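Long-range contact in uncharacterized protein (Bacteroides ovatus, PDB 3P02), which is of unknown function but carries a DUF4973 region assigned to the E-set clan and a BT_3044-like C-terminal region: residues 80-85 / 121-126. Residues are numbered along the deposited sequence; the frame is centred on the assembly and turned at random.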
loop_
_atom_site.group_PDB
_atom_site.type_symbol
_atom_site.label_atom_id
_atom_site.label_comp_id
_atom_site.label_asym_id
_atom_site.label_seq_id
_atom_site.Cartn_x
_atom_site.Cartn_y
_atom_site.Cartn_z
ATOM N N LEU A 80 6.359 -10.102 -8.693
ATOM C CA LEU A 80 5.735 -8.778 -8.809
ATOM C C LEU A 80 4.203 -8.840 -8.896
ATOM O O LEU A 80 3.540 -7.805 -8.926
ATOM C CB LEU A 80 6.234 -8.114 -10.107
ATOM C CG LEU A 80 7.758 -7.930 -10.305
ATOM C CD1 LEU A 80 7.997 -7.045 -11.538
ATOM C CD2 LEU A 80 8.399 -7.268 -9.082
ATOM N N TYR A 81 3.661 -10.048 -9.012
ATOM C CA TYR A 81 2.224 -10.209 -9.280
ATOM C C TYR A 81 1.332 -9.798 -8.136
ATOM O O TYR A 81 1.645 -10.019 -6.951
ATOM C CB TYR A 81 1.911 -11.665 -9.612
ATOM C CG TYR A 81 2.385 -12.196 -10.951
ATOM C CD1 TYR A 81 3.200 -11.431 -11.787
ATOM C CD2 TYR A 81 2.001 -13.457 -11.393
ATOM C CE1 TYR A 81 3.617 -11.917 -13.034
ATOM C CE2 TYR A 81 2.450 -13.969 -12.606
ATOM C CZ TYR A 81 3.235 -13.185 -13.437
ATOM O OH TYR A 81 3.626 -13.702 -14.654
ATOM N N PHE A 82 0.162 -9.280 -8.522
ATOM C CA PHE A 82 -0.911 -9.030 -7.568
ATOM C C PHE A 82 -1.496 -10.381 -7.218
ATOM O O PHE A 82 -1.664 -11.242 -8.103
ATOM C CB PHE A 82 -2.022 -8.153 -8.192
ATOM C CG PHE A 82 -1.600 -6.750 -8.519
ATOM C CD1 PHE A 82 -1.554 -5.775 -7.533
ATOM C CD2 PHE A 82 -1.303 -6.386 -9.826
ATOM C CE1 PHE A 82 -1.158 -4.469 -7.842
ATOM C CE2 PHE A 82 -0.917 -5.079 -10.132
ATOM C CZ PHE A 82 -0.836 -4.136 -9.140
ATOM N N ARG A 83 -1.823 -10.566 -5.944
ATOM C CA ARG A 83 -2.498 -11.760 -5.454
ATOM C C ARG A 83 -3.931 -11.407 -5.190
ATOM O O ARG A 83 -4.209 -10.288 -4.754
ATOM C CB ARG A 83 -1.836 -12.245 -4.146
ATOM C CG ARG A 83 -0.379 -12.679 -4.351
ATOM C CD ARG A 83 0.274 -13.131 -3.061
ATOM N NE ARG A 83 -0.426 -14.270 -2.453
ATOM C CZ ARG A 83 -0.087 -14.826 -1.291
ATOM N NH1 ARG A 83 0.954 -14.369 -0.607
ATOM N NH2 ARG A 83 -0.787 -15.839 -0.805
ATOM N N GLU A 84 -4.853 -12.339 -5.456
ATOM C CA GLU A 84 -6.253 -12.068 -5.181
ATOM C C GLU A 84 -6.468 -11.839 -3.692
ATOM O O GLU A 84 -6.075 -12.672 -2.874
ATOM C CB GLU A 84 -7.140 -13.212 -5.691
ATOM C CG GLU A 84 -8.621 -12.959 -5.446
ATOM C CD GLU A 84 -9.486 -14.147 -5.834
ATOM O OE1 GLU A 84 -9.274 -14.700 -6.933
ATOM O OE2 GLU A 84 -10.361 -14.540 -5.033
ATOM N N LEU A 85 -7.130 -10.725 -3.345
ATOM C CA LEU A 85 -7.422 -10.447 -1.951
ATOM C C LEU A 85 -8.386 -11.525 -1.396
ATOM O O LEU A 85 -9.488 -11.690 -1.943
ATOM C CB LEU A 85 -8.062 -9.043 -1.837
ATOM C CG LEU A 85 -8.417 -8.606 -0.409
ATOM C CD1 LEU A 85 -7.146 -8.427 0.431
ATOM C CD2 LEU A 85 -9.209 -7.296 -0.418
ATOM N N LYS A 121 1.269 -7.748 -2.614
ATOM C CA LYS A 121 0.388 -6.800 -3.323
ATOM C C LYS A 121 -0.937 -7.501 -3.529
ATOM O O LYS A 121 -0.971 -8.506 -4.240
ATOM C CB LYS A 121 0.981 -6.369 -4.693
ATOM C CG LYS A 121 2.198 -5.469 -4.567
ATOM C CD LYS A 121 2.584 -4.768 -5.883
ATOM C CE LYS A 121 2.888 -5.768 -6.966
ATOM N NZ LYS A 121 3.691 -5.191 -8.086
ATOM N N TRP A 122 -2.000 -7.012 -2.903
ATOM C CA TRP A 122 -3.306 -7.655 -3.003
ATOM C C TRP A 122 -4.205 -6.911 -3.956
ATOM O O TRP A 122 -4.154 -5.673 -4.029
ATOM C CB TRP A 122 -3.961 -7.714 -1.608
ATOM C CG TRP A 122 -3.113 -8.429 -0.600
ATOM C CD1 TRP A 122 -2.279 -7.865 0.324
ATOM C CD2 TRP A 122 -2.987 -9.850 -0.450
ATOM N NE1 TRP A 122 -1.630 -8.851 1.038
ATOM C CE2 TRP A 122 -2.052 -10.080 0.589
ATOM C CE3 TRP A 122 -3.556 -10.960 -1.117
ATOM C CZ2 TRP A 122 -1.699 -11.368 1.004
ATOM C CZ3 TRP A 122 -3.194 -12.246 -0.718
ATOM C CH2 TRP A 122 -2.273 -12.441 0.326
ATOM N N ALA A 123 -5.091 -7.632 -4.622
ATOM C CA ALA A 123 -6.020 -6.943 -5.508
ATOM C C ALA A 123 -7.365 -7.633 -5.530
ATOM O O ALA A 123 -7.456 -8.847 -5.415
ATOM C CB ALA A 123 -5.438 -6.849 -6.927
ATOM N N LEU A 124 -8.411 -6.842 -5.735
ATOM C CA LEU A 124 -9.779 -7.323 -5.817
ATOM C C LEU A 124 -10.344 -6.976 -7.218
ATOM O O LEU A 124 -10.614 -5.801 -7.501
ATOM C CB LEU A 124 -10.630 -6.694 -4.687
ATOM C CG LEU A 124 -12.120 -7.024 -4.707
ATOM C CD1 LEU A 124 -12.372 -8.551 -4.596
ATOM C CD2 LEU A 124 -12.872 -6.243 -3.604
ATOM N N PRO A 125 -10.435 -7.999 -8.104
ATOM C CA PRO A 125 -10.925 -7.760 -9.468
ATOM C C PRO A 125 -12.444 -7.954 -9.526
ATOM O O PRO A 125 -12.945 -9.008 -9.148
ATOM C CB PRO A 125 -10.151 -8.816 -10.284
ATOM C CG PRO A 125 -10.031 -10.000 -9.346
ATOM C CD PRO A 125 -10.012 -9.408 -7.912
ATOM N N LEU A 126 -13.189 -6.927 -9.948
ATOM C CA LEU A 126 -14.651 -6.981 -9.933
ATOM C C LEU A 126 -15.238 -6.674 -11.260
ATOM O O LEU A 126 -14.814 -5.696 -11.869
ATOM C CB LEU A 126 -15.203 -5.917 -8.946
ATOM C CG LEU A 126 -14.676 -5.955 -7.543
ATOM C CD1 LEU A 126 -15.188 -4.764 -6.766
ATOM C CD2 LEU A 126 -15.109 -7.226 -6.860
HETATM O O HOH W 1 2.317 -9.838 -3.994
#
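R83 and W122 pair in parallel where the short strand 83-84 joins strand 122-130, in the mixed sheet of the DUF4973 region, a family of the E-set clan. Three backbone bonds hold the strands: R83 N to K121 O (2.8 Å), A123 N to R83 O, and L85 N to A123 O. R83 and W122 lie side by side on the same face of the sheet. R83 CB packs on W122 CE3 and CZ3; CG leaves beside the backbone N (chi1 -64°), and a bend at chi3 sets NE 3.8 Å from W122 CH2. CZ ends 3.6 Å from that CH2, which lies over the centre of the guanidinium, the two planes 40° apart; R83 NH1 hydrogen-bonds to Q120 OE1. W122 CE3 meets E84 O at 3.5 Å near the ring plane, while W122 CB touches L85 CD1 and W122 NE1 hydrogen-bonds to D117 O. An alanine at W122 would probably leave one face of the R83 guanidinium without the ring atom CH2 that covers it, and D117 O without this donor. K121 lays CE over one face of the F82 ring, NZ 5.0 Å from its centroid in a cation-pi contact, and F82 CB meets A123 CB. A water accepts from K121 N and donates to Y81 O, while K121 NZ makes a weak hydrogen bond to L80 O.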